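Local coordinates for protein Alpha/beta hydrolase (Pseudomonas aeruginosa PAO1, PDB 4R1D) that is probably a lipase effector of the type VI secretion system with an alpha/beta hydrolase fold, binds calcium, and is held by its immunity partner Tli4, at residues H292-G297 with I316-A321; D364-I369 with D409-F414. All coordinates share one frame; numbering follows the deposited sequence. Where two conformers were deposited one is given.

Interaction 1. Residues H292-G297 with I316-A321; sequences HHMRCG and IVANSA
Met294 reaches from the last turn of helix 289-296 to the C-terminal part of helix 310-317 and the turn after it, where its thioether lies against Val317 and Ala318. With 7.6 Å between the CA atoms of Met294 and Val317, one long side chain spans the gap. Its stem runs extended through chi2 and then bends at chi3 (74°), bringing SD of Met294 to 3.8 Å from CG1 of Val317, the two side chains meeting at a slant, and CE of Met294 to 4.0 Å from CB of Ala318. On Val317 the touching methyl, CG1, stands anti to the backbone N (chi1 175°). Val317 and Ala318 open a type I turn closed by Ser320 N on Val317 O, and Ser320 then caps the next helix, 321-324. Leu378 also packs on Met294, Leu306 on Val317 and Leu387 on Ala318, so loop residues add to this apolar setting. This is plain packing within the long segment between strands 274-280 and 427-432 of the parallel sheet, away from the calcium site. All three touching residues are buried and their contact is purely apolar: dispersion and the exclusion of water hold a flexible thioether against two small aliphatic groups.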
ATOM      1  N   HIS A 292      -2.131  14.431  10.567  1.00 15.58           N
ATOM      2  CA  HIS A 292      -2.676  15.448   9.675  1.00 14.82           C
ATOM      3  C   HIS A 292      -3.539  14.801   8.603  1.00 16.90           C
ATOM      4  O   HIS A 292      -4.680  15.202   8.380  1.00 16.11           O
ATOM      5  CB  HIS A 292      -1.567  16.245   8.981  1.00 14.86           C
ATOM      6  CG  HIS A 292      -2.079  17.111   7.873  1.00 16.53           C
ATOM      7  ND1 HIS A 292      -2.298  16.631   6.599  1.00 17.97           N
ATOM      8  CD2 HIS A 292      -2.473  18.407   7.859  1.00 20.84           C
ATOM      9  CE1 HIS A 292      -2.782  17.600   5.840  1.00 18.75           C
ATOM     10  NE2 HIS A 292      -2.898  18.689   6.581  1.00 22.19           N
ATOM     11  N   HIS A 293      -2.986  13.792   7.938  1.00 16.51           N
ATOM     12  CA  HIS A 293      -3.669  13.188   6.801  1.00 15.67           C
ATOM     13  C   HIS A 293      -4.976  12.502   7.180  1.00 16.33           C
ATOM     14  O   HIS A 293      -5.964  12.637   6.468  1.00 16.32           O
ATOM     15  CB  HIS A 293      -2.724  12.244   6.052  1.00 14.78           C
ATOM     16  CG  HIS A 293      -1.480  12.926   5.579  1.00 16.74           C
ATOM     17  ND1 HIS A 293      -0.324  12.248   5.256  1.00 20.63           N
ATOM     18  CD2 HIS A 293      -1.209  14.240   5.400  1.00 15.57           C
ATOM     19  CE1 HIS A 293       0.602  13.116   4.884  1.00 15.37           C
ATOM     20  NE2 HIS A 293       0.090  14.333   4.965  1.00 20.10           N
ATOM     21  N   MET A 294      -4.985  11.797   8.310  1.00 16.28           N
ATOM     22  CA  MET A 294      -6.181  11.116   8.764  1.00 14.65           C
ATOM     23  C   MET A 294      -7.262  12.084   9.228  1.00 16.74           C
ATOM     24  O   MET A 294      -8.444  11.773   9.148  1.00 15.67           O
ATOM     25  CB  MET A 294      -5.854  10.103   9.868  1.00 14.69           C
ATOM     26  CG  MET A 294      -5.060   8.901   9.354  1.00 16.90           C
ATOM     27  SD  MET A 294      -4.822   7.635  10.607  1.00 16.54           S
ATOM     28  CE  MET A 294      -6.484   6.959  10.643  1.00 17.61           C
ATOM     29  N   ARG A 295      -6.866  13.253   9.713  1.00 17.31           N
ATOM     30  CA  ARG A 295      -7.868  14.219  10.168  1.00 15.09           C
ATOM     31  C   ARG A 295      -8.260  15.257   9.107  1.00 16.20           C
ATOM     32  O   ARG A 295      -9.345  15.845   9.195  1.00 17.90           O
ATOM     33  CB  ARG A 295      -7.415  14.917  11.465  1.00 16.98           C
ATOM     34  CG  ARG A 295      -7.313  14.000  12.688  1.00 16.95           C
ATOM     35  CD  ARG A 295      -8.635  13.342  12.992  1.00 17.13           C
ATOM     36  NE  ARG A 295      -9.690  14.333  13.195  1.00 18.55           N
ATOM     37  CZ  ARG A 295      -9.967  14.895  14.371  1.00 20.70           C
ATOM     38  NH1 ARG A 295      -9.271  14.564  15.448  1.00 18.74           N
ATOM     39  NH2 ARG A 295     -10.952  15.781  14.474  1.00 19.38           N
ATOM     40  N   CYS A 296      -7.412  15.471   8.098  1.00 15.71           N
ATOM     41  CA  CYS A 296      -7.632  16.566   7.139  1.00 16.91           C
ATOM     42  C   CYS A 296      -7.620  16.174   5.664  1.00 17.96           C
ATOM     43  O   CYS A 296      -7.937  17.004   4.814  1.00 19.57           O
ATOM     44  CB  CYS A 296      -6.567  17.656   7.299  1.00 18.07           C
ATOM     45  SG  CYS A 296      -6.345  18.297   8.967  1.00 19.56           S
ATOM     46  N   GLY A 297      -7.203  14.948   5.360  1.00 17.37           N
ATOM     47  CA  GLY A 297      -6.915  14.565   3.984  1.00 17.96           C
ATOM     48  C   GLY A 297      -5.501  14.947   3.590  1.00 17.50           C
ATOM     49  O   GLY A 297      -4.835  15.712   4.285  1.00 18.99           O
ATOM     50  N   ILE A 316      -9.063   4.027   4.434  1.00 14.22           N
ATOM     51  CA  ILE A 316      -7.986   3.143   3.997  1.00 14.68           C
ATOM     52  C   ILE A 316      -6.932   2.909   5.092  1.00 16.11           C
ATOM     53  O   ILE A 316      -6.648   1.759   5.472  1.00 16.74           O
ATOM     54  CB  ILE A 316      -7.365   3.670   2.697  1.00 16.95           C
ATOM     55  CG1 ILE A 316      -8.455   3.847   1.640  1.00 18.61           C
ATOM     56  CG2 ILE A 316      -6.272   2.726   2.197  1.00 16.18           C
ATOM     57  CD1 ILE A 316      -7.983   4.579   0.406  1.00 21.01           C
ATOM     58  N   VAL A 317      -6.384   3.993   5.634  1.00 13.29           N
ATOM     59  CA  VAL A 317      -5.260   3.883   6.547  1.00 12.34           C
ATOM     60  C   VAL A 317      -5.613   3.138   7.833  1.00 12.51           C
ATOM     61  O   VAL A 317      -4.827   2.338   8.321  1.00 13.56           O
ATOM     62  CB  VAL A 317      -4.682   5.284   6.876  1.00 13.38           C
ATOM     63  CG1 VAL A 317      -3.589   5.191   7.933  1.00 13.85           C
ATOM     64  CG2 VAL A 317      -4.141   5.932   5.599  1.00 14.69           C
ATOM     65  N   ALA A 318      -6.799   3.392   8.382  1.00 14.43           N
ATOM     66  CA  ALA A 318      -7.163   2.820   9.678  1.00 16.13           C
ATOM     67  C   ALA A 318      -7.373   1.315   9.604  1.00 17.52           C
ATOM     68  O   ALA A 318      -7.498   0.653  10.632  1.00 16.61           O
ATOM     69  CB  ALA A 318      -8.416   3.525  10.276  1.00 17.26           C
ATOM     70  N   ASN A 319      -7.394   0.777   8.385  1.00 15.55           N
ATOM     71  CA  ASN A 319      -7.490  -0.678   8.175  1.00 16.52           C
ATOM     72  C   ASN A 319      -6.204  -1.349   7.704  1.00 18.94           C
ATOM     73  O   ASN A 319      -6.193  -2.554   7.409  1.00 18.74           O
ATOM     74  CB  ASN A 319      -8.612  -0.989   7.182  1.00 18.41           C
ATOM     75  CG  ASN A 319      -9.954  -0.639   7.729  1.00 17.23           C
ATOM     76  OD1 ASN A 319     -10.647   0.226   7.200  1.00 21.04           O
ATOM     77  ND2 ASN A 319     -10.325  -1.286   8.821  1.00 17.51           N
ATOM     78  N   SER A 320      -5.127  -0.574   7.642  1.00 15.39           N
ATOM     79  CA  SER A 320      -3.873  -1.049   7.071  1.00 16.32           C
ATOM     80  C   SER A 320      -2.745  -0.962   8.081  1.00 17.52           C
ATOM     81  O   SER A 320      -2.383   0.129   8.531  1.00 14.88           O
ATOM     82  CB  SER A 320      -3.516  -0.237   5.822  1.00 15.44           C
ATOM     83  OG  SER A 320      -2.117  -0.274   5.586  1.00 17.52           O
ATOM     84  N   ALA A 321      -2.193  -2.123   8.434  1.00 18.22           N
ATOM     85  CA  ALA A 321      -1.097  -2.187   9.393  1.00 17.97           C
ATOM     86  C   ALA A 321       0.121  -1.466   8.837  1.00 15.87           C
ATOM     87  O   ALA A 321       0.792  -0.717   9.547  1.00 15.27           O
ATOM     88  CB  ALA A 321      -0.763  -3.660   9.750  1.00 13.94           C
TER

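Interaction 2. Residues D364-I369 with D409-F414; sequences DPYEEI and DSIANF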
ATOM      1  N   ASP A 364       2.682   7.666  25.786  1.00 18.00           N
ATOM      2  CA  ASP A 364       1.877   6.577  25.236  1.00 16.78           C
ATOM      3  C   ASP A 364       0.915   7.100  24.183  1.00 17.04           C
ATOM      4  O   ASP A 364      -0.266   7.303  24.458  1.00 20.25           O
ATOM      5  CB  ASP A 364       1.097   5.860  26.346  1.00 22.77           C
ATOM      6  CG  ASP A 364       0.420   4.589  25.855  1.00 26.07           C
ATOM      7  OD1 ASP A 364       0.332   4.392  24.620  1.00 21.99           O
ATOM      8  OD2 ASP A 364      -0.032   3.788  26.700  1.00 30.43           O
ATOM      9  N   PRO A 365       1.416   7.307  22.963  1.00 17.93           N
ATOM     10  CA  PRO A 365       0.579   7.837  21.886  1.00 16.49           C
ATOM     11  C   PRO A 365      -0.521   6.858  21.523  1.00 15.96           C
ATOM     12  O   PRO A 365      -1.574   7.289  21.052  1.00 17.17           O
ATOM     13  CB  PRO A 365       1.563   8.001  20.710  1.00 17.48           C
ATOM     14  CG  PRO A 365       2.680   7.044  21.005  1.00 20.69           C
ATOM     15  CD  PRO A 365       2.788   7.001  22.520  1.00 15.91           C
ATOM     16  N   TYR A 366      -0.290   5.565  21.753  1.00 16.48           N
ATOM     17  CA  TYR A 366      -1.282   4.558  21.391  1.00 16.08           C
ATOM     18  C   TYR A 366      -2.594   4.760  22.141  1.00 20.96           C
ATOM     19  O   TYR A 366      -3.669   4.769  21.527  1.00 16.09           O
ATOM     20  CB  TYR A 366      -0.723   3.141  21.590  1.00 18.95           C
ATOM     21  CG  TYR A 366       0.647   2.997  20.974  1.00 17.05           C
ATOM     22  CD1 TYR A 366       0.802   2.836  19.605  1.00 18.48           C
ATOM     23  CD2 TYR A 366       1.796   3.073  21.760  1.00 17.63           C
ATOM     24  CE1 TYR A 366       2.072   2.739  19.039  1.00 16.68           C
ATOM     25  CE2 TYR A 366       3.060   2.968  21.202  1.00 20.42           C
ATOM     26  CZ  TYR A 366       3.187   2.802  19.846  1.00 16.91           C
ATOM     27  OH  TYR A 366       4.439   2.699  19.303  1.00 22.65           O
ATOM     28  N   GLU A 367      -2.510   4.944  23.457  1.00 18.45           N
ATOM     29  CA  GLU A 367      -3.718   5.139  24.257  1.00 21.55           C
ATOM     30  C   GLU A 367      -4.153   6.603  24.297  1.00 20.56           C
ATOM     31  O   GLU A 367      -5.343   6.911  24.271  1.00 19.49           O
ATOM     32  CB  GLU A 367      -3.504   4.634  25.690  1.00 22.71           C
ATOM     33  CG  GLU A 367      -3.122   3.163  25.798  1.00 23.98           C
ATOM     34  CD  GLU A 367      -4.238   2.226  25.375  1.00 30.57           C
ATOM     35  OE1 GLU A 367      -5.420   2.582  25.559  1.00 25.43           O
ATOM     36  OE2 GLU A 367      -3.927   1.133  24.856  1.00 31.64           O
ATOM     37  N   GLU A 368      -3.180   7.505  24.369  1.00 19.26           N
ATOM     38  CA  GLU A 368      -3.476   8.927  24.509  1.00 17.36           C
ATOM     39  C   GLU A 368      -4.045   9.574  23.250  1.00 20.81           C
ATOM     40  O   GLU A 368      -4.834  10.508  23.328  1.00 19.55           O
ATOM     41  CB  GLU A 368      -2.233   9.689  24.963  1.00 15.68           C
ATOM     42  CG  GLU A 368      -1.695   9.236  26.301  1.00 22.85           C
ATOM     43  CD  GLU A 368      -0.621  10.165  26.793  1.00 15.85           C
ATOM     44  OE1 GLU A 368      -0.886  11.383  26.837  1.00 19.08           O
ATOM     45  OE2 GLU A 368       0.491   9.692  27.089  1.00 20.81           O
ATOM     46  N   ILE A 369      -3.648   9.074  22.089  1.00 17.74           N
ATOM     47  CA  ILE A 369      -4.035   9.701  20.827  1.00 15.97           C
ATOM     48  C   ILE A 369      -4.718   8.715  19.881  1.00 15.72           C
ATOM     49  O   ILE A 369      -5.851   8.940  19.460  1.00 15.81           O
ATOM     50  CB  ILE A 369      -2.809  10.308  20.123  1.00 16.07           C
ATOM     51  CG1 ILE A 369      -2.136  11.343  21.033  1.00 16.27           C
ATOM     52  CG2 ILE A 369      -3.206  10.964  18.820  1.00 16.84           C
ATOM     53  CD1 ILE A 369      -0.788  11.862  20.514  1.00 19.13           C
ATOM     54  N   ASP A 409      -2.776  -1.961  18.798  1.00 16.91           N
ATOM     55  CA  ASP A 409      -1.965  -2.718  19.747  1.00 17.10           C
ATOM     56  C   ASP A 409      -0.863  -3.489  19.006  1.00 17.93           C
ATOM     57  O   ASP A 409       0.281  -3.586  19.476  1.00 18.48           O
ATOM     58  CB  ASP A 409      -2.851  -3.641  20.603  1.00 16.92           C
ATOM     59  CG  ASP A 409      -3.726  -2.857  21.580  1.00 19.55           C
ATOM     60  OD1 ASP A 409      -3.479  -1.647  21.747  1.00 20.71           O
ATOM     61  OD2 ASP A 409      -4.643  -3.444  22.192  1.00 19.08           O
ATOM     62  N   SER A 410      -1.211  -4.016  17.835  1.00 17.62           N
ATOM     63  CA  SER A 410      -0.218  -4.654  16.958  1.00 17.53           C
ATOM     64  C   SER A 410       0.929  -3.729  16.570  1.00 17.22           C
ATOM     65  O   SER A 410       2.089  -4.113  16.679  1.00 18.50           O
ATOM     66  CB  SER A 410      -0.873  -5.202  15.693  1.00 20.87           C
ATOM     67  OG  SER A 410      -1.208  -6.565  15.849  1.00 35.39           O
ATOM     68  N   ILE A 411       0.623  -2.525  16.092  1.00 19.59           N
ATOM     69  CA  ILE A 411       1.699  -1.606  15.730  0.73 18.26           C
ATOM     70  C   ILE A 411       2.544  -1.225  16.948  1.00 16.77           C
ATOM     71  O   ILE A 411       3.761  -1.108  16.825  1.00 18.76           O
ATOM     72  CB  ILE A 411       1.222  -0.322  14.960  0.73 19.25           C
ATOM     73  CG1 ILE A 411       0.678   0.737  15.922  0.73 18.60           C
ATOM     74  CG2 ILE A 411       0.242  -0.679  13.844  0.73 22.32           C
ATOM     75  CD1 ILE A 411       0.601   2.129  15.316  0.73 20.36           C
ATOM     76  N   ALA A 412       1.921  -1.044  18.114  1.00 17.11           N
ATOM     77  CA  ALA A 412       2.682  -0.713  19.321  1.00 18.42           C
ATOM     78  C   ALA A 412       3.701  -1.810  19.593  1.00 16.66           C
ATOM     79  O   ALA A 412       4.849  -1.540  19.966  1.00 17.52           O
ATOM     80  CB  ALA A 412       1.749  -0.537  20.526  1.00 19.93           C
ATOM     81  N   ASN A 413       3.286  -3.052  19.379  1.00 15.74           N
ATOM     82  CA  ASN A 413       4.165  -4.191  19.624  1.00 17.51           C
ATOM     83  C   ASN A 413       5.303  -4.241  18.593  1.00 16.75           C
ATOM     84  O   ASN A 413       6.461  -4.451  18.935  1.00 19.87           O
ATOM     85  CB  ASN A 413       3.354  -5.495  19.644  1.00 19.08           C
ATOM     86  CG  ASN A 413       4.209  -6.711  19.943  1.00 22.95           C
ATOM     87  OD1 ASN A 413       4.870  -6.775  20.980  1.00 24.71           O
ATOM     88  ND2 ASN A 413       4.183  -7.692  19.045  1.00 25.40           N
ATOM     89  N   PHE A 414       4.965  -4.008  17.331  1.00 18.96           N
ATOM     90  CA  PHE A 414       5.974  -3.968  16.273  1.00 16.37           C
ATOM     91  C   PHE A 414       6.960  -2.825  16.494  1.00 16.96           C
ATOM     92  O   PHE A 414       8.165  -3.016  16.407  1.00 16.13           O
ATOM     93  CB  PHE A 414       5.289  -3.840  14.908  1.00 16.09           C
ATOM     94  CG  PHE A 414       6.244  -3.743  13.741  1.00 22.77           C
ATOM     95  CD1 PHE A 414       7.068  -4.807  13.411  1.00 18.90           C
ATOM     96  CD2 PHE A 414       6.293  -2.595  12.964  1.00 20.23           C
ATOM     97  CE1 PHE A 414       7.936  -4.734  12.323  1.00 19.75           C
ATOM     98  CE2 PHE A 414       7.164  -2.504  11.879  1.00 21.38           C
ATOM     99  CZ  PHE A 414       7.985  -3.583  11.558  1.00 19.81           C
TER
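The short helix 365-369 runs roughly antiparallel to helix 409-414 and inclined to it, their axes 10.7 Å apart at closest approach and 148° between their directions, with Tyr366 facing Ala412. Tyr366 carries the contact. Its ring lies over Ala412 so that CB of Ala412 is 3.5 Å from the ring centroid and only 5° off the normal, a CH-pi contact centred on the face. CA of Ala412 lies over the same face, 3.5 Å from CE1 of Tyr366. CG of Tyr366 is anti to its own carbonyl carbon (chi1 -48°), which sends the ring out across the gap, and CG of Pro365 covers the opposite face nearer the rim. In one of its two conformers, Ile411 brings CG1 to 4.0 Å from CE1 of Tyr366, a minor and less certain contact. The phenol end is tied to His415 ND1 by a hydrogen bond, which should help fix the ring over the alanine. Elsewhere along the pair the carboxylates of Glu367 and Asp409 come near each other, OE2 of Glu367 lying 4.2 Å from OD1 of Asp409; Lys371 forms a salt bridge to each of these oxygens and probably offsets their repulsion. Asp364 is the N-cap of the short helix: its OD1 accepts from Glu367 N at 3.1 Å, from above the carboxylate plane. Beyond the pair, Ile369 packs on Trp338 and on Tyr359 of strand 358-359, while Phe414 and Asn413 lean on helix 215-238. Val88 of the other protein chain in the complex packs on Asp409, Ser410 and Asn413 of helix 400-421.

Overall arrangement
The two contacts follow one another along the chain, yet in space they are neighbours, their centres about 15 Å apart and their nearest atoms about 4 Å apart without touching. Four helices are involved, 289-296 with 310-317 and then 365-370 with 400-421, all in the sequence linking strands 274-280 and 427-432, which are neighbours in the parallel sheet. Leu378 joins them, packing on Met294 of interaction 1 and pairing by backbone hydrogen bonds with Ile369 of interaction 2. Both lie away from the calcium site. They thus help pack one long insertion between core strands of the alpha/beta hydrolase fold; its helix 400-421 also meets the other protein chain, consistent with the complex with Tli4.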